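Long-range contact in Oxidored_FMN domain-containing protein ([Pseudomonas] geniculata N1, PDB 6L6J), which probably oxidises the amine 6-hydroxypseudooxynicotine, using bound FMN and a [4Fe-4S] cluster: residues W256-V260 and V293-G297. Numbering follows the deposited sequence.
Sequences WDVNV and VVGVG. With FMN (flavin mononucleotide), chain B.
Two neighbouring parallel strands, paired at one end, splay apart at the other where FMN is bound. They are the sixth and seventh strands of the eight-stranded TIM barrel of this flavin oxidoreductase family. Residues 256-260 and 293-295 are extended, the strand axes 4.9 Å apart at closest and 25° from parallel; by Gly297 (psi 37°) the strand has ended. Trp256 pairs with Val293 and Asp257 with Val294, each at CA-CA 4.9 Å. Val294 makes both backbone hydrogen bonds, its N to Trp256 O (3.0 Å) and its O from Val258 N (3.0 Å). Beyond it the strands diverge, and Val258 O lies 4.3 Å from Val296 N.

Asp257 and Val294 point into the barrel. Asp257 CB lies 3.5 Å from Val294 CG1, while its buried carboxylate hydrogen-bonds Tyr168 OH through OD2 and salt-bridges FMN-binding Arg224 through OD1. On the outer face, under helix 285-288, branched valines suit both strand and core: Val258 CG2 meets Val293 CG1 at 3.7 Å. Trp256's indole leads away, its NE1 hydrogen-bonded to Ala250 O. Gly295 CA lies 3.6 Å from Val258 O. At the C-terminal mouth, where TIM barrels carry their active sites, Asn259 ND2 weakly hydrogen-bonds Asp266 OD2, and Val296 CB touches FMN O5' at 3.3 Å.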
ATOM      1  N   TRP A 256      -5.409  21.577   9.854  1.00 27.84           N
ATOM      2  CA  TRP A 256      -5.018  20.389  10.653  1.00 26.42           C
ATOM      3  C   TRP A 256      -5.137  19.147   9.769  1.00 26.63           C
ATOM      4  O   TRP A 256      -6.279  18.820   9.373  1.00 28.26           O
ATOM      5  CB  TRP A 256      -5.886  20.267  11.900  1.00 27.24           C
ATOM      6  CG  TRP A 256      -5.533  21.263  12.954  1.00 29.16           C
ATOM      7  CD1 TRP A 256      -6.134  22.463  13.194  1.00 29.06           C
ATOM      8  CD2 TRP A 256      -4.482  21.137  13.925  1.00 29.19           C
ATOM      9  NE1 TRP A 256      -5.525  23.088  14.246  1.00 29.27           N
ATOM     10  CE2 TRP A 256      -4.503  22.307  14.707  1.00 28.33           C
ATOM     11  CE3 TRP A 256      -3.540  20.144  14.218  1.00 30.73           C
ATOM     12  CZ2 TRP A 256      -3.610  22.521  15.750  1.00 29.53           C
ATOM     13  CZ3 TRP A 256      -2.659  20.357  15.260  1.00 32.31           C
ATOM     14  CH2 TRP A 256      -2.699  21.530  16.015  1.00 30.33           C
ATOM     15  N   ASP A 257      -4.015  18.485   9.477  1.00 25.48           N
ATOM     16  CA  ASP A 257      -3.985  17.139   8.832  1.00 26.76           C
ATOM     17  C   ASP A 257      -3.739  16.078   9.918  1.00 26.68           C
ATOM     18  O   ASP A 257      -2.602  16.055  10.469  1.00 28.11           O
ATOM     19  CB  ASP A 257      -2.939  17.071   7.711  1.00 25.11           C
ATOM     20  CG  ASP A 257      -3.020  15.782   6.908  1.00 25.20           C
ATOM     21  OD1 ASP A 257      -3.587  14.783   7.424  1.00 25.67           O
ATOM     22  OD2 ASP A 257      -2.543  15.787   5.770  1.00 26.71           O
ATOM     23  N   VAL A 258      -4.745  15.247  10.241  1.00 25.08           N
ATOM     24  CA  VAL A 258      -4.718  14.424  11.493  1.00 26.42           C
ATOM     25  C   VAL A 258      -4.944  12.936  11.188  1.00 26.88           C
ATOM     26  O   VAL A 258      -5.892  12.575  10.438  1.00 25.22           O
ATOM     27  CB  VAL A 258      -5.672  14.942  12.594  1.00 26.28           C
ATOM     28  CG1 VAL A 258      -5.196  16.271  13.170  1.00 26.24           C
ATOM     29  CG2 VAL A 258      -7.123  15.014  12.136  1.00 24.75           C
ATOM     30  N   ASN A 259      -4.105  12.112  11.821  1.00 29.03           N
ATOM     31  CA  ASN A 259      -4.058  10.637  11.646  1.00 33.53           C
ATOM     32  C   ASN A 259      -3.536   9.989  12.939  1.00 34.79           C
ATOM     33  O   ASN A 259      -3.370  10.713  13.942  1.00 34.83           O
ATOM     34  CB  ASN A 259      -3.241  10.286  10.397  1.00 33.09           C
ATOM     35  CG  ASN A 259      -1.758  10.559  10.552  1.00 32.16           C
ATOM     36  OD1 ASN A 259      -1.319  11.115  11.566  1.00 31.14           O
ATOM     37  ND2 ASN A 259      -0.983  10.186   9.539  1.00 28.71           N
ATOM     38  N   VAL A 260      -3.260   8.680  12.911  1.00 38.50           N
ATOM     39  CA  VAL A 260      -2.786   7.905  14.103  1.00 38.78           C
ATOM     40  C   VAL A 260      -1.303   7.544  13.912  1.00 41.07           C
ATOM     41  O   VAL A 260      -0.899   7.144  12.789  1.00 35.44           O
ATOM     42  CB  VAL A 260      -3.662   6.664  14.345  1.00 36.45           C
ATOM     43  CG1 VAL A 260      -5.106   7.063  14.593  1.00 36.41           C
ATOM     44  CG2 VAL A 260      -3.575   5.661  13.203  1.00 36.94           C
ATOM     45  N   VAL A 293     -10.306  20.648   8.788  1.00 27.34           N
ATOM     46  CA  VAL A 293      -9.648  19.392   9.243  1.00 25.89           C
ATOM     47  C   VAL A 293      -9.715  18.392   8.088  1.00 26.62           C
ATOM     48  O   VAL A 293     -10.837  18.167   7.527  1.00 26.45           O
ATOM     49  CB  VAL A 293     -10.296  18.830  10.525  1.00 26.58           C
ATOM     50  CG1 VAL A 293      -9.624  17.551  10.992  1.00 28.20           C
ATOM     51  CG2 VAL A 293     -10.298  19.849  11.653  1.00 26.88           C
ATOM     52  N   VAL A 294      -8.556  17.831   7.747  1.00 25.36           N
ATOM     53  CA  VAL A 294      -8.431  16.714   6.772  1.00 27.93           C
ATOM     54  C   VAL A 294      -8.021  15.459   7.550  1.00 27.59           C
ATOM     55  O   VAL A 294      -7.070  15.524   8.329  1.00 33.67           O
ATOM     56  CB  VAL A 294      -7.438  17.017   5.631  1.00 31.06           C
ATOM     57  CG1 VAL A 294      -6.066  17.471   6.128  1.00 29.75           C
ATOM     58  CG2 VAL A 294      -7.297  15.816   4.696  1.00 30.47           C
ATOM     59  N   GLY A 295      -8.729  14.369   7.323  1.00 23.59           N
ATOM     60  CA  GLY A 295      -8.435  13.057   7.892  1.00 24.09           C
ATOM     61  C   GLY A 295      -8.498  12.008   6.806  1.00 25.25           C
ATOM     62  O   GLY A 295      -8.974  12.321   5.687  1.00 23.96           O
ATOM     63  N   VAL A 296      -8.050  10.797   7.131  1.00 25.50           N
ATOM     64  CA  VAL A 296      -7.947   9.654   6.182  1.00 26.49           C
ATOM     65  C   VAL A 296      -8.691   8.464   6.794  1.00 26.11           C
ATOM     66  O   VAL A 296      -8.819   8.408   8.026  1.00 26.22           O
ATOM     67  CB  VAL A 296      -6.466   9.353   5.866  1.00 27.19           C
ATOM     68  CG1 VAL A 296      -5.793  10.528   5.149  1.00 26.39           C
ATOM     69  CG2 VAL A 296      -5.685   8.994   7.127  1.00 26.56           C
ATOM     70  N   GLY A 297      -9.193   7.563   5.950  1.00 27.34           N
ATOM     71  CA  GLY A 297      -9.854   6.329   6.406  1.00 26.70           C
ATOM     72  C   GLY A 297     -10.006   5.325   5.292  1.00 25.98           C
ATOM     73  O   GLY A 297     -11.021   4.644   5.228  1.00 29.13           O
TER
HETATM   74  N1  FMN B 701       2.340   9.679   5.241  1.00 30.60           N
HETATM   75  C2  FMN B 701       3.221  10.710   5.444  1.00 31.69           C
HETATM   76  O2  FMN B 701       2.931  11.549   6.302  1.00 34.56           O
HETATM   77  N3  FMN B 701       4.356  10.895   4.756  1.00 29.69           N
HETATM   78  C4  FMN B 701       4.717  10.039   3.785  1.00 28.54           C
HETATM   79  O4  FMN B 701       5.762  10.207   3.158  1.00 23.32           O
HETATM   80  C4A FMN B 701       3.841   8.867   3.507  1.00 29.52           C
HETATM   81  N5  FMN B 701       4.151   7.964   2.546  1.00 29.28           N
HETATM   82  C5A FMN B 701       3.283   6.961   2.279  1.00 30.51           C
HETATM   83  C6  FMN B 701       3.559   6.074   1.242  1.00 28.75           C
HETATM   84  C7  FMN B 701       2.658   5.066   0.963  1.00 27.65           C
HETATM   85  C7M FMN B 701       2.998   4.094  -0.099  1.00 29.78           C
HETATM   86  C8  FMN B 701       1.405   4.940   1.718  1.00 28.42           C
HETATM   87  C8M FMN B 701       0.430   3.830   1.456  1.00 33.08           C
HETATM   88  C9  FMN B 701       1.115   5.806   2.738  1.00 27.87           C
HETATM   89  C9A FMN B 701       1.997   6.831   3.052  1.00 28.46           C
HETATM   90  N10 FMN B 701       1.697   7.756   4.062  1.00 28.02           N
HETATM   91  C10 FMN B 701       2.597   8.766   4.297  1.00 27.22           C
HETATM   92  C1' FMN B 701       0.438   7.691   4.870  1.00 29.24           C
HETATM   93  C2' FMN B 701      -0.722   8.298   4.103  1.00 26.33           C
HETATM   94  O2' FMN B 701      -0.456   9.685   3.984  1.00 25.77           O
HETATM   95  C3' FMN B 701      -2.039   8.117   4.795  1.00 27.04           C
HETATM   96  O3' FMN B 701      -2.015   8.838   6.027  1.00 29.14           O
HETATM   97  C4' FMN B 701      -2.410   6.660   5.071  1.00 26.57           C
HETATM   98  O4' FMN B 701      -2.118   5.843   3.912  1.00 27.59           O
HETATM   99  C5' FMN B 701      -3.869   6.530   5.485  1.00 22.79           C
HETATM  100  O5' FMN B 701      -4.677   6.986   4.413  1.00 24.04           O
HETATM  101  P   FMN B 701      -5.275   5.941   3.330  1.00 25.80           P
HETATM  102  O1P FMN B 701      -6.200   5.028   4.103  1.00 23.09           O
HETATM  103  O2P FMN B 701      -5.962   6.852   2.361  1.00 26.19           O
HETATM  104  O3P FMN B 701      -4.067   5.231   2.748  1.00 25.32           O